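Local coordinates for Orf c02003 protein (Sulfolobus solfataricus P2, PDB 2Q00) that is of unknown function but belongs to the archaeal PaREP1/PaREP8 family and folds as an all-helical single chain, at residues 32-37 / 112-117; 45-50 / 70-75; 23-28 / 92-97. One frame throughout, in Å; residues are numbered along the deposited sequence.

The three contacts differ mainly in depth. Contact 1 (32-37 / 112-117) lies about 4 Å from the chain centre and is buried, its side-chain contacts all apolar, with alanines of helix 23-45 against helix 101-122. Contact 3 (23-28 / 92-97) uses the start of the same helix 23-45, about 17 Å away between contact centres, and sets it on the end of helix 79-95 through an aromatic ring, a carboxylate and a thiol. Contact 2 (45-50 / 70-75), at the surface where helix 23-45 ends, mixes leucines with asparagines and a glutamate. Contacts 2 and 3 lie on opposite sides of the chain centre, their centres about 28 Å apart.

Contact 1 (32-37 / 112-117); sequences KAAEEA and RKLVIF
Ala33, Ala34 and Ala37 of helix 23-45 pack against Leu114 and Val115 of helix 101-122, a helix-helix contact in the core of this all-helical fold. The segment axes approach to 8.8 Å, and their N-to-C directions are 31° apart, so the two helices run roughly the same way. The closest pair of CA atoms is Ala37 and Val115, 5.2 Å apart, a closeness consistent with an alanine face that presents only methyl groups.

All the side-chain interactions across the pair are apolar. Leu114 and Val115 share the contact from helix 101-122. Leu114 CG is anti to the backbone N (chi1 -180°) and lies 3.8 Å from Ala37 CB, while one branch methyl, CD2, reaches 4.0 Å from Ala34 CB. The leucine thus touches two alanines three residues apart, the branch point on one and a methyl on the other. Val115 contributes in two ways: Ala37 CB rests 4.1 Å from its CA, on the backbone of the valine, and its CG2 is directed at the earlier turn around Ala33.

No hydrogen bond joins the segments. Polar groups are used on other sides of the helices: Glu35 pairs with Lys39, Glu36 OE1 bonds to Ser6 OG, and Lys113 forms a salt bridge with Glu78. Further apolar cover comes from neighbouring helices, with Trp83 and Ala86 of helix 79-95 against Ala34 and Tyr10 of helix 6-19 against Ala33. At the Ala33 end of the contact, Val115 CG2 stands equally far, 4.2 Å, from the methyl CB and from the carbonyl O of Ala33.

Contact 2 (45-50 / 70-75); sequences NNLKEI and KLLRSN
Asn45 and Asn75 face each other with CA atoms 8.1 Å apart, and the Leu47 and Leu71 CA atoms are 8.5 Å apart, so the two backbones stand well separated and side chains bridge the interval.

The apolar part is made by leucines. Leu47 CD2 sits 3.9 Å from Leu71 CB and the same distance from Leu72 CD2, so a single methyl group touches both residues. Leu47 and Leu71 lie alongside each other and run opposite ways, whereas Leu72 meets Leu47 at a slant. From Leu72, CD2 continues to Asn45 CG at 4.0 Å, which joins the leucine cluster to the amide end of the contact. Leu41 and Val42 of helix 23-45 lie against Leu72 and Leu47 respectively.

The first segment takes this course because helix 23-45 ends in a Schellman motif: Asn46, with positive phi (53°), is its C-prime residue, and Leu47 N and Asn46 N point back to Val42 O and Ile43 O. Leu47 then occupies the N-cap position of helix 48-52, where its carbonyl O accepts a hydrogen bond from Thr51 OG1.

At the other edge, the Glu49 chain bends at chi2 (113°), which turns CD, and Glu49 OE1 lies 3.5 Å from Leu71 CD2. The side chains of Asn45 and Asn75 meet obliquely with their amide planes 68° apart. An alanine in place of Asn45 would probably leave the Asn75 amide without its facing group and thin the cover of Leu72 CD2, though CB would remain beside it. Asn45 CG lies 3.6 Å from Asn75 ND2.

Contact 3 (23-28 / 92-97); sequences LVQACE and EGFHEL
Phe94 against Val24 and Glu28 makes a partly buried helix-to-helix-end contact, in which the first turns of helix 23-45 meet the last turn of helix 79-95 and the bend that follows it. The closest CA pair is Val24 and Phe94, 4.9 Å apart. Beyond the helix, Leu97 turns out of helical geometry with positive phi, and its CD2 lies 4.0 Å from Val24 CG2.

The Phe94 ring is held from more than one direction. Its CG is anti to the backbone N (chi1 -176°). Over one face comes the aliphatic part of Glu28, whose CG stands 3.9 Å from the ring centroid and 4° off the normal, a CH-pi contact over the centre. Val24 O lies at the ring edge, near its plane, 3.3 Å from Phe94 CD1. The methyl Val24 CG1 is 3.5 Å from the same CD1, and the valine and phenylalanine side chains cross at about a right angle.

Gly93 meets Cys27, with SG 4.0 Å from its CA; a CB built on this backbone at Gly93 would fall 2.9 Å from Cys27 SG, a clash unless the chain moved. Val104 of helix 101-122 and Leu89 also touch Cys27.

The Glu28 chain bends at chi2, and its carboxylate plane is tilted 60° from the ring, with OE1 at 3.4 Å from Phe94 CD2. OE1 is buried without any polar partner in the model, and OE2 makes a long, weak ion pair with Arg59; such poor compensation could raise the carboxylate's pKa, although nearby His95, not in contact with OE1, could offset this if charged.

Contact 1 (32-37 / 112-117)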
loop_
_atom_site.group_PDB
_atom_site.type_symbol
_atom_site.label_atom_id
_atom_site.label_comp_id
_atom_site.label_asym_id
_atom_site.label_seq_id
_atom_site.Cartn_x
_atom_site.Cartn_y
_atom_site.Cartn_z
ATOM N N LYS A 32 -4.050 3.531 0.528
ATOM C CA LYS A 32 -3.341 4.382 1.478
ATOM C C LYS A 32 -2.503 3.515 2.411
ATOM O O LYS A 32 -1.404 3.899 2.790
ATOM C CB LYS A 32 -4.325 5.232 2.284
ATOM C CG LYS A 32 -4.890 6.402 1.502
ATOM C CD LYS A 32 -5.825 7.243 2.352
ATOM C CE LYS A 32 -6.320 8.485 1.604
ATOM N NZ LYS A 32 -7.160 9.332 2.523
ATOM N N ALA A 33 -3.025 2.344 2.770
ATOM C CA ALA A 33 -2.293 1.419 3.626
ATOM C C ALA A 33 -1.017 1.023 2.899
ATOM O O ALA A 33 0.051 0.914 3.505
ATOM C CB ALA A 33 -3.140 0.157 3.932
ATOM N N ALA A 34 -1.135 0.811 1.590
ATOM C CA ALA A 34 0.014 0.420 0.771
ATOM C C ALA A 34 1.027 1.548 0.661
ATOM O O ALA A 34 2.236 1.321 0.753
ATOM C CB ALA A 34 -0.445 -0.001 -0.617
ATOM N N GLU A 35 0.539 2.768 0.471
ATOM C CA GLU A 35 1.448 3.889 0.354
ATOM C C GLU A 35 2.306 4.013 1.617
ATOM O O GLU A 35 3.531 4.167 1.537
ATOM C CB GLU A 35 0.675 5.175 0.117
ATOM C CG GLU A 35 1.590 6.383 -0.006
ATOM C CD GLU A 35 0.850 7.660 -0.352
ATOM O OE1 GLU A 35 0.004 7.629 -1.278
ATOM O OE2 GLU A 35 1.128 8.695 0.296
ATOM N N GLU A 36 1.657 3.910 2.779
ATOM C CA GLU A 36 2.347 4.008 4.060
ATOM C C GLU A 36 3.345 2.878 4.253
ATOM O O GLU A 36 4.407 3.071 4.853
ATOM C CB GLU A 36 1.340 4.000 5.210
ATOM C CG GLU A 36 0.366 5.162 5.174
ATOM C CD GLU A 36 1.069 6.495 5.286
ATOM O OE1 GLU A 36 1.815 6.681 6.269
ATOM O OE2 GLU A 36 0.874 7.351 4.393
ATOM N N ALA A 37 3.005 1.698 3.755
ATOM C CA ALA A 37 3.893 0.551 3.883
ATOM C C ALA A 37 5.190 0.829 3.142
ATOM O O ALA A 37 6.277 0.505 3.623
ATOM C CB ALA A 37 3.227 -0.691 3.321
ATOM N N ARG A 112 -2.123 -6.567 2.300
ATOM C CA ARG A 112 -1.866 -7.116 3.627
ATOM C C ARG A 112 -0.424 -7.594 3.743
ATOM O O ARG A 112 0.277 -7.281 4.706
ATOM C CB ARG A 112 -2.793 -8.297 3.920
ATOM C CG ARG A 112 -2.915 -8.640 5.409
ATOM C CD ARG A 112 -3.197 -10.131 5.652
ATOM N NE ARG A 112 -4.004 -10.376 6.853
ATOM C CZ ARG A 112 -3.685 -9.994 8.094
ATOM N NH1 ARG A 112 -2.555 -9.332 8.342
ATOM N NH2 ARG A 112 -4.514 -10.265 9.097
ATOM N N LYS A 113 0.015 -8.355 2.751
ATOM C CA LYS A 113 1.367 -8.902 2.728
ATOM C C LYS A 113 2.388 -7.772 2.702
ATOM O O LYS A 113 3.465 -7.859 3.283
ATOM C CB LYS A 113 1.532 -9.797 1.488
ATOM C CG LYS A 113 2.698 -10.778 1.550
ATOM C CD LYS A 113 2.562 -11.864 0.469
ATOM C CE LYS A 113 3.699 -12.884 0.509
ATOM N NZ LYS A 113 3.586 -13.855 -0.620
ATOM N N LEU A 114 2.035 -6.705 2.013
ATOM C CA LEU A 114 2.924 -5.570 1.907
ATOM C C LEU A 114 2.996 -4.877 3.257
ATOM O O LEU A 114 4.072 -4.534 3.741
ATOM C CB LEU A 114 2.384 -4.614 0.845
ATOM C CG LEU A 114 3.175 -3.350 0.569
ATOM C CD1 LEU A 114 4.645 -3.680 0.341
ATOM C CD2 LEU A 114 2.561 -2.655 -0.633
ATOM N N VAL A 115 1.838 -4.689 3.867
ATOM C CA VAL A 115 1.765 -4.019 5.149
ATOM C C VAL A 115 2.630 -4.724 6.186
ATOM O O VAL A 115 3.441 -4.084 6.856
ATOM C CB VAL A 115 0.306 -3.942 5.647
ATOM C CG1 VAL A 115 0.253 -3.389 7.054
ATOM C CG2 VAL A 115 -0.506 -3.056 4.710
ATOM N N ILE A 116 2.474 -6.042 6.294
ATOM C CA ILE A 116 3.239 -6.805 7.270
ATOM C C ILE A 116 4.731 -6.788 6.975
ATOM O O ILE A 116 5.539 -6.769 7.894
ATOM C CB ILE A 116 2.747 -8.259 7.357
ATOM C CG1 ILE A 116 2.991 -8.969 6.029
ATOM C CG2 ILE A 116 1.256 -8.278 7.721
ATOM C CD1 ILE A 116 2.721 -10.468 6.069
ATOM N N PHE A 117 5.109 -6.788 5.704
ATOM C CA PHE A 117 6.523 -6.739 5.382
ATOM C C PHE A 117 7.095 -5.481 6.018
ATOM O O PHE A 117 8.154 -5.520 6.642
ATOM C CB PHE A 117 6.754 -6.699 3.865
ATOM C CG PHE A 117 6.686 -8.050 3.196
ATOM C CD1 PHE A 117 7.294 -9.165 3.778
ATOM C CD2 PHE A 117 6.055 -8.198 1.958
ATOM C CE1 PHE A 117 7.275 -10.408 3.133
ATOM C CE2 PHE A 117 6.032 -9.430 1.308
ATOM C CZ PHE A 117 6.641 -10.540 1.890
#

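Contact 2 (45-50 / 70-75)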
loop_
_atom_site.group_PDB
_atom_site.type_symbol
_atom_site.label_atom_id
_atom_site.label_comp_id
_atom_site.label_asym_id
_atom_site.label_seq_id
_atom_site.Cartn_x
_atom_site.Cartn_y
_atom_site.Cartn_z
ATOM N N ASN A 45 14.807 0.822 5.151
ATOM C CA ASN A 45 15.912 0.425 4.288
ATOM C C ASN A 45 16.790 1.632 4.011
ATOM O O ASN A 45 17.849 1.516 3.398
ATOM C CB ASN A 45 15.404 -0.149 2.966
ATOM C CG ASN A 45 15.000 -1.598 3.083
ATOM O OD1 ASN A 45 13.995 -1.931 3.712
ATOM N ND2 ASN A 45 15.794 -2.478 2.480
ATOM N N ASN A 46 16.327 2.791 4.457
ATOM C CA ASN A 46 17.059 4.034 4.284
ATOM C C ASN A 46 17.461 4.311 2.830
ATOM O O ASN A 46 18.626 4.159 2.445
ATOM C CB ASN A 46 18.301 4.018 5.177
ATOM C CG ASN A 46 18.868 5.400 5.411
ATOM O OD1 ASN A 46 19.268 6.090 4.472
ATOM N ND2 ASN A 46 18.898 5.818 6.673
ATOM N N LEU A 47 16.489 4.726 2.025
ATOM C CA LEU A 47 16.733 5.036 0.621
ATOM C C LEU A 47 16.703 6.541 0.366
ATOM O O LEU A 47 15.703 7.083 -0.115
ATOM C CB LEU A 47 15.690 4.346 -0.260
ATOM C CG LEU A 47 15.973 2.913 -0.712
ATOM C CD1 LEU A 47 16.455 2.052 0.444
ATOM C CD2 LEU A 47 14.703 2.347 -1.325
ATOM N N LYS A 48 17.809 7.205 0.690
ATOM C CA LYS A 48 17.946 8.650 0.507
ATOM C C LYS A 48 17.529 9.073 -0.900
ATOM O O LYS A 48 16.915 10.123 -1.090
ATOM C CB LYS A 48 19.392 9.069 0.772
ATOM N N GLU A 49 17.867 8.237 -1.877
ATOM C CA GLU A 49 17.563 8.488 -3.281
ATOM C C GLU A 49 16.162 9.037 -3.516
ATOM O O GLU A 49 15.992 10.114 -4.091
ATOM C CB GLU A 49 17.737 7.196 -4.084
ATOM C CG GLU A 49 19.046 6.476 -3.811
ATOM C CD GLU A 49 18.844 5.145 -3.107
ATOM O OE1 GLU A 49 18.221 4.243 -3.708
ATOM O OE2 GLU A 49 19.307 4.997 -1.957
ATOM N N ILE A 50 15.159 8.290 -3.072
ATOM C CA ILE A 50 13.775 8.704 -3.263
ATOM C C ILE A 50 13.316 9.746 -2.249
ATOM O O ILE A 50 12.514 10.626 -2.570
ATOM C CB ILE A 50 12.824 7.490 -3.210
ATOM C CG1 ILE A 50 11.377 7.962 -3.355
ATOM C CG2 ILE A 50 13.024 6.727 -1.916
ATOM C CD1 ILE A 50 10.362 6.857 -3.245
ATOM N N LYS A 70 10.210 -0.545 -6.937
ATOM C CA LYS A 70 11.240 -1.165 -7.766
ATOM C C LYS A 70 12.495 -1.303 -6.913
ATOM O O LYS A 70 12.947 -2.419 -6.613
ATOM C CB LYS A 70 11.535 -0.302 -9.000
ATOM N N LEU A 71 13.037 -0.151 -6.516
ATOM C CA LEU A 71 14.239 -0.091 -5.688
ATOM C C LEU A 71 14.241 -1.089 -4.533
ATOM O O LEU A 71 15.297 -1.562 -4.130
ATOM C CB LEU A 71 14.427 1.320 -5.128
ATOM C CG LEU A 71 15.147 2.371 -5.982
ATOM C CD1 LEU A 71 14.513 2.476 -7.370
ATOM C CD2 LEU A 71 15.097 3.708 -5.254
ATOM N N LEU A 72 13.064 -1.417 -4.006
ATOM C CA LEU A 72 12.975 -2.354 -2.886
ATOM C C LEU A 72 12.997 -3.838 -3.271
ATOM O O LEU A 72 12.953 -4.716 -2.398
ATOM C CB LEU A 72 11.718 -2.060 -2.063
ATOM C CG LEU A 72 11.711 -0.754 -1.269
ATOM C CD1 LEU A 72 10.318 -0.472 -0.731
ATOM C CD2 LEU A 72 12.727 -0.849 -0.133
ATOM N N ARG A 73 13.063 -4.116 -4.571
ATOM C CA ARG A 73 13.092 -5.495 -5.061
ATOM C C ARG A 73 14.287 -6.269 -4.494
ATOM O O ARG A 73 14.258 -7.502 -4.406
ATOM C CB ARG A 73 13.137 -5.505 -6.585
ATOM N N SER A 74 15.331 -5.540 -4.108
ATOM C CA SER A 74 16.534 -6.147 -3.545
ATOM C C SER A 74 16.267 -6.695 -2.139
ATOM O O SER A 74 16.783 -7.753 -1.764
ATOM C CB SER A 74 17.660 -5.112 -3.505
ATOM O OG SER A 74 17.896 -4.574 -4.799
ATOM N N ASN A 75 15.459 -5.971 -1.369
ATOM C CA ASN A 75 15.104 -6.387 -0.016
ATOM C C ASN A 75 14.106 -7.548 -0.081
ATOM O O ASN A 75 14.226 -8.528 0.662
ATOM C CB ASN A 75 14.494 -5.207 0.749
ATOM C CG ASN A 75 13.950 -5.605 2.119
ATOM O OD1 ASN A 75 12.944 -6.313 2.225
ATOM N ND2 ASN A 75 14.618 -5.146 3.175
#

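Contact 3 (23-28 / 92-97)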
loop_
_atom_site.group_PDB
_atom_site.type_symbol
_atom_site.label_atom_id
_atom_site.label_comp_id
_atom_site.label_asym_id
_atom_site.label_seq_id
_atom_site.Cartn_x
_atom_site.Cartn_y
_atom_site.Cartn_z
ATOM N N LEU A 23 -17.158 -0.667 -0.921
ATOM C CA LEU A 23 -15.996 -1.019 -1.734
ATOM C C LEU A 23 -15.141 0.161 -2.184
ATOM O O LEU A 23 -13.905 0.069 -2.205
ATOM C CB LEU A 23 -16.450 -1.822 -2.955
ATOM C CG LEU A 23 -17.125 -3.150 -2.608
ATOM C CD1 LEU A 23 -17.852 -3.707 -3.825
ATOM C CD2 LEU A 23 -16.090 -4.134 -2.098
ATOM N N VAL A 24 -15.795 1.263 -2.540
ATOM C CA VAL A 24 -15.089 2.455 -2.991
ATOM C C VAL A 24 -14.150 3.002 -1.922
ATOM O O VAL A 24 -12.997 3.347 -2.197
ATOM C CB VAL A 24 -16.076 3.560 -3.366
ATOM C CG1 VAL A 24 -15.327 4.766 -3.915
ATOM C CG2 VAL A 24 -17.072 3.029 -4.387
ATOM N N GLN A 25 -14.658 3.088 -0.698
ATOM C CA GLN A 25 -13.880 3.603 0.419
ATOM C C GLN A 25 -12.779 2.636 0.817
ATOM O O GLN A 25 -11.632 3.046 1.036
ATOM C CB GLN A 25 -14.809 3.881 1.605
ATOM C CG GLN A 25 -15.475 5.247 1.542
ATOM C CD GLN A 25 -14.516 6.364 1.933
ATOM O OE1 GLN A 25 -14.153 6.498 3.104
ATOM N NE2 GLN A 25 -14.090 7.159 0.953
ATOM N N ALA A 26 -13.128 1.356 0.902
ATOM C CA ALA A 26 -12.183 0.318 1.269
ATOM C C ALA A 26 -10.981 0.329 0.329
ATOM O O ALA A 26 -9.830 0.341 0.785
ATOM C CB ALA A 26 -12.873 -1.056 1.247
ATOM N N CYS A 27 -11.240 0.328 -0.978
ATOM C CA CYS A 27 -10.155 0.351 -1.967
ATOM C C CYS A 27 -9.168 1.479 -1.693
ATOM O O CYS A 27 -7.953 1.274 -1.678
ATOM C CB CYS A 27 -10.714 0.526 -3.390
ATOM S SG CYS A 27 -11.622 -0.903 -4.019
ATOM N N GLU A 28 -9.696 2.677 -1.482
ATOM C CA GLU A 28 -8.848 3.828 -1.225
ATOM C C GLU A 28 -8.041 3.679 0.065
ATOM O O GLU A 28 -6.882 4.093 0.125
ATOM C CB GLU A 28 -9.692 5.108 -1.191
ATOM C CG GLU A 28 -8.856 6.392 -1.168
ATOM C CD GLU A 28 -7.596 6.312 -2.043
ATOM O OE1 GLU A 28 -7.689 5.912 -3.226
ATOM O OE2 GLU A 28 -6.504 6.652 -1.538
ATOM N N GLU A 92 -8.637 1.527 -10.880
ATOM C CA GLU A 92 -9.866 0.803 -11.198
ATOM C C GLU A 92 -10.871 0.714 -10.055
ATOM O O GLU A 92 -12.073 0.584 -10.288
ATOM C CB GLU A 92 -9.516 -0.605 -11.670
ATOM C CG GLU A 92 -8.884 -0.628 -13.044
ATOM C CD GLU A 92 -8.369 -1.994 -13.419
ATOM O OE1 GLU A 92 -9.124 -2.976 -13.250
ATOM O OE2 GLU A 92 -7.210 -2.082 -13.883
ATOM N N GLY A 93 -10.380 0.791 -8.825
ATOM C CA GLY A 93 -11.266 0.690 -7.683
ATOM C C GLY A 93 -11.926 1.983 -7.247
ATOM O O GLY A 93 -13.117 2.198 -7.476
ATOM N N PHE A 94 -11.147 2.845 -6.608
ATOM C CA PHE A 94 -11.648 4.117 -6.114
ATOM C C PHE A 94 -12.086 5.068 -7.232
ATOM O O PHE A 94 -13.181 5.646 -7.186
ATOM C CB PHE A 94 -10.571 4.784 -5.249
ATOM C CG PHE A 94 -11.012 6.075 -4.613
ATOM C CD1 PHE A 94 -12.096 6.097 -3.738
ATOM C CD2 PHE A 94 -10.334 7.267 -4.885
ATOM C CE1 PHE A 94 -12.505 7.291 -3.135
ATOM C CE2 PHE A 94 -10.728 8.469 -4.291
ATOM C CZ PHE A 94 -11.819 8.485 -3.411
ATOM N N HIS A 95 -11.240 5.222 -8.245
ATOM C CA HIS A 95 -11.545 6.130 -9.344
ATOM C C HIS A 95 -12.566 5.623 -10.360
ATOM O O HIS A 95 -13.604 6.261 -10.569
ATOM C CB HIS A 95 -10.244 6.541 -10.048
ATOM C CG HIS A 95 -9.330 7.363 -9.188
ATOM N ND1 HIS A 95 -9.664 8.623 -8.736
ATOM C CD2 HIS A 95 -8.103 7.092 -8.676
ATOM C CE1 HIS A 95 -8.684 9.091 -7.980
ATOM N NE2 HIS A 95 -7.726 8.182 -7.928
ATOM N N GLU A 96 -12.288 4.474 -10.973
ATOM C CA GLU A 96 -13.175 3.915 -11.993
ATOM C C GLU A 96 -14.434 3.188 -11.497
ATOM O O GLU A 96 -15.361 2.959 -12.276
ATOM C CB GLU A 96 -12.368 2.997 -12.916
ATOM C CG GLU A 96 -11.442 3.736 -13.890
ATOM C CD GLU A 96 -10.469 2.799 -14.606
ATOM O OE1 GLU A 96 -10.890 1.683 -14.991
ATOM O OE2 GLU A 96 -9.290 3.181 -14.791
ATOM N N LEU A 97 -14.471 2.821 -10.219
ATOM C CA LEU A 97 -15.640 2.139 -9.651
ATOM C C LEU A 97 -16.012 0.900 -10.468
ATOM O O LEU A 97 -17.182 0.679 -10.770
ATOM C CB LEU A 97 -16.840 3.096 -9.631
ATOM C CG LEU A 97 -16.575 4.579 -9.324
ATOM C CD1 LEU A 97 -17.850 5.388 -9.548
ATOM C CD2 LEU A 97 -16.078 4.748 -7.892
#